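Local coordinates for protein peptide methionine sulfoxide reductase msrA/msrB (Neisseria meningitidis, PDB 3BQG) that probably reduces methionine sulfoxide in free or peptide-bound form back to methionine, through a catalytic cysteine that is oxidised to a sulfenic acid, at residues Arg4-Ala9 against Ser97-Thr102. The protein carries 1 engineered substitution. Residues are numbered along the deposited sequence; the frame is centred on the assembly and turned at random.
Sequences RTIYLA and SGVYYT
With CG1 of Ile6 anti to its backbone N (chi1 -170°) and CG1 of Val99 likewise anti to its own, the two branches converge on one face of the sheet, where Ile6 CD1 lies 4.0 Å from Val99 CG1. The same methyl also reaches CB of Tyr101 and lies 3.3 Å from Tyr100 O, a close approach of methyl to carbonyl. The Leu8 and Val99 side chains run alongside each other, with Leu8 CD2 4.1 Å from Val99 CG1. Helix 68-78 covers this apolar patch, with Leu68 and Ile71 on Ile6, and Ile71 and Phe75 on Leu8.

Tyr7, Ala9 and Tyr100 occupy the other face. CB of Tyr7 packs against CB of Tyr100 at 4.0 Å, yet their rings diverge: that of Tyr7 extends alongside Thr102 and crosses it at about a right angle, CE2 lying 3.7 Å from Thr102 CG2, whereas Tyr100 runs back along the strands until its CE2 touches Ala9 CB. Gly98 leaves room for this course, since a CB there would collide with Tyr100 OH, which is hydrogen-bonded to Glu128.

Two reciprocal pairs of backbone hydrogen bonds set the register. Tyr100 N to Tyr7 O is short (2.8 Å) and nearly straight at 173°, while the return bond from Tyr7 N to Tyr100 O is more bent. Ala9 and Gly98 repeat the pattern, and Leu8 with Val99 forms the non-hydrogen-bonded pair between them. The pairing ends at Tyr7 and Tyr100: the CA atoms of Ile6 and Tyr101 are already 5.8 Å apart, and a water bridges Thr5 O and Thr102 N. The axes of strands 4-9 and 97-101 run antiparallel, their N-to-C directions 168° apart. Strand 54-62 flanks strand 3-10, and strand 128-131 lies parallel to strand 97-101 on its far side, placing this pair inside the mixed, helix-covered sheet of the alpha/beta MsrA fold.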
loop_
_atom_site.group_PDB
_atom_site.type_symbol
_atom_site.label_atom_id
_atom_site.label_comp_id
_atom_site.label_asym_id
_atom_site.label_seq_id
_atom_site.Cartn_x
_atom_site.Cartn_y
_atom_site.Cartn_z
ATOM N N ARG A 4 -6.238 12.796 -6.063
ATOM C CA ARG A 4 -5.709 11.745 -6.923
ATOM C C ARG A 4 -5.660 10.488 -6.069
ATOM O O ARG A 4 -5.624 10.572 -4.838
ATOM C CB ARG A 4 -4.300 12.087 -7.398
ATOM C CG ARG A 4 -4.233 13.080 -8.530
ATOM C CD ARG A 4 -2.910 13.801 -8.458
ATOM N NE ARG A 4 -2.578 14.520 -9.681
ATOM C CZ ARG A 4 -1.562 15.370 -9.786
ATOM N NH1 ARG A 4 -1.322 15.977 -10.939
ATOM N NH2 ARG A 4 -0.794 15.626 -8.732
ATOM N N THR A 5 -5.644 9.331 -6.719
ATOM C CA THR A 5 -5.611 8.065 -6.004
ATOM C C THR A 5 -4.507 7.144 -6.501
ATOM O O THR A 5 -4.166 7.147 -7.682
ATOM C CB THR A 5 -6.958 7.328 -6.137
ATOM O OG1 THR A 5 -7.990 8.115 -5.530
ATOM C CG2 THR A 5 -6.901 5.960 -5.453
ATOM N N ILE A 6 -3.942 6.370 -5.580
ATOM C CA ILE A 6 -2.895 5.412 -5.907
ATOM C C ILE A 6 -3.126 4.200 -5.003
ATOM O O ILE A 6 -3.599 4.338 -3.871
ATOM C CB ILE A 6 -1.468 6.024 -5.704
ATOM C CG1 ILE A 6 -0.407 5.087 -6.283
ATOM C CG2 ILE A 6 -1.192 6.271 -4.231
ATOM C CD1 ILE A 6 -0.544 4.846 -7.768
ATOM N N TYR A 7 -2.816 3.012 -5.514
ATOM C CA TYR A 7 -3.026 1.766 -4.773
ATOM C C TYR A 7 -1.698 1.185 -4.299
ATOM O O TYR A 7 -0.821 0.881 -5.106
ATOM C CB TYR A 7 -3.769 0.776 -5.673
ATOM C CG TYR A 7 -5.153 1.261 -6.072
ATOM C CD1 TYR A 7 -6.299 0.773 -5.439
ATOM C CD2 TYR A 7 -5.315 2.218 -7.076
ATOM C CE1 TYR A 7 -7.572 1.221 -5.799
ATOM C CE2 TYR A 7 -6.577 2.679 -7.444
ATOM C CZ TYR A 7 -7.704 2.175 -6.802
ATOM O OH TYR A 7 -8.954 2.627 -7.167
ATOM N N LEU A 8 -1.566 1.016 -2.986
ATOM C CA LEU A 8 -0.320 0.537 -2.396
ATOM C C LEU A 8 -0.423 -0.773 -1.624
ATOM O O LEU A 8 -1.209 -0.887 -0.685
ATOM C CB LEU A 8 0.228 1.611 -1.454
ATOM C CG LEU A 8 0.307 3.036 -2.021
ATOM C CD1 LEU A 8 0.670 4.007 -0.903
ATOM C CD2 LEU A 8 1.340 3.095 -3.148
ATOM N N ALA A 9 0.378 -1.758 -2.016
ATOM C CA ALA A 9 0.392 -3.042 -1.321
ATOM C C ALA A 9 1.715 -3.096 -0.551
ATOM O O ALA A 9 2.788 -3.109 -1.156
ATOM C CB ALA A 9 0.308 -4.194 -2.325
ATOM N N SER A 97 4.615 -6.859 -2.152
ATOM C CA SER A 97 4.687 -5.405 -2.283
ATOM C C SER A 97 4.379 -4.975 -3.712
ATOM O O SER A 97 4.708 -5.670 -4.673
ATOM C CB SER A 97 6.073 -4.879 -1.880
ATOM O OG SER A 97 7.096 -5.399 -2.719
ATOM N N GLY A 98 3.731 -3.826 -3.844
ATOM C CA GLY A 98 3.415 -3.334 -5.166
ATOM C C GLY A 98 2.737 -1.985 -5.171
ATOM O O GLY A 98 2.147 -1.563 -4.172
ATOM N N VAL A 99 2.846 -1.299 -6.305
ATOM C CA VAL A 99 2.217 0.003 -6.498
ATOM C C VAL A 99 1.357 -0.199 -7.756
ATOM O O VAL A 99 1.882 -0.589 -8.802
ATOM C CB VAL A 99 3.280 1.107 -6.758
ATOM C CG1 VAL A 99 2.589 2.439 -7.035
ATOM C CG2 VAL A 99 4.228 1.223 -5.546
ATOM N N TYR A 100 0.053 0.045 -7.662
ATOM C CA TYR A 100 -0.831 -0.142 -8.810
ATOM C C TYR A 100 -1.493 1.177 -9.173
ATOM O O TYR A 100 -1.973 1.911 -8.313
ATOM C CB TYR A 100 -1.875 -1.225 -8.510
ATOM C CG TYR A 100 -1.269 -2.474 -7.898
ATOM C CD1 TYR A 100 -0.259 -3.184 -8.553
ATOM C CD2 TYR A 100 -1.670 -2.916 -6.636
ATOM C CE1 TYR A 100 0.344 -4.309 -7.953
ATOM C CE2 TYR A 100 -1.078 -4.033 -6.028
ATOM C CZ TYR A 100 -0.075 -4.718 -6.686
ATOM O OH TYR A 100 0.523 -5.785 -6.047
ATOM N N TYR A 101 -1.542 1.467 -10.465
ATOM C CA TYR A 101 -2.086 2.736 -10.936
ATOM C C TYR A 101 -3.248 2.624 -11.922
ATOM O O TYR A 101 -3.392 1.620 -12.615
ATOM C CB TYR A 101 -0.953 3.522 -11.588
ATOM C CG TYR A 101 -0.272 2.733 -12.679
ATOM C CD1 TYR A 101 -0.822 2.658 -13.961
ATOM C CD2 TYR A 101 0.881 1.990 -12.418
ATOM C CE1 TYR A 101 -0.244 1.861 -14.945
ATOM C CE2 TYR A 101 1.460 1.194 -13.397
ATOM C CZ TYR A 101 0.897 1.127 -14.658
ATOM O OH TYR A 101 1.456 0.317 -15.618
ATOM N N THR A 102 -4.045 3.688 -11.990
ATOM C CA THR A 102 -5.191 3.765 -12.889
ATOM C C THR A 102 -4.904 4.691 -14.073
ATOM O O THR A 102 -5.674 4.734 -15.034
ATOM C CB THR A 102 -6.452 4.256 -12.151
ATOM O OG1 THR A 102 -6.166 5.488 -11.482
ATOM C CG2 THR A 102 -6.898 3.222 -11.126
HETATM O O HOH W 1 -3.549 5.909 -10.045
#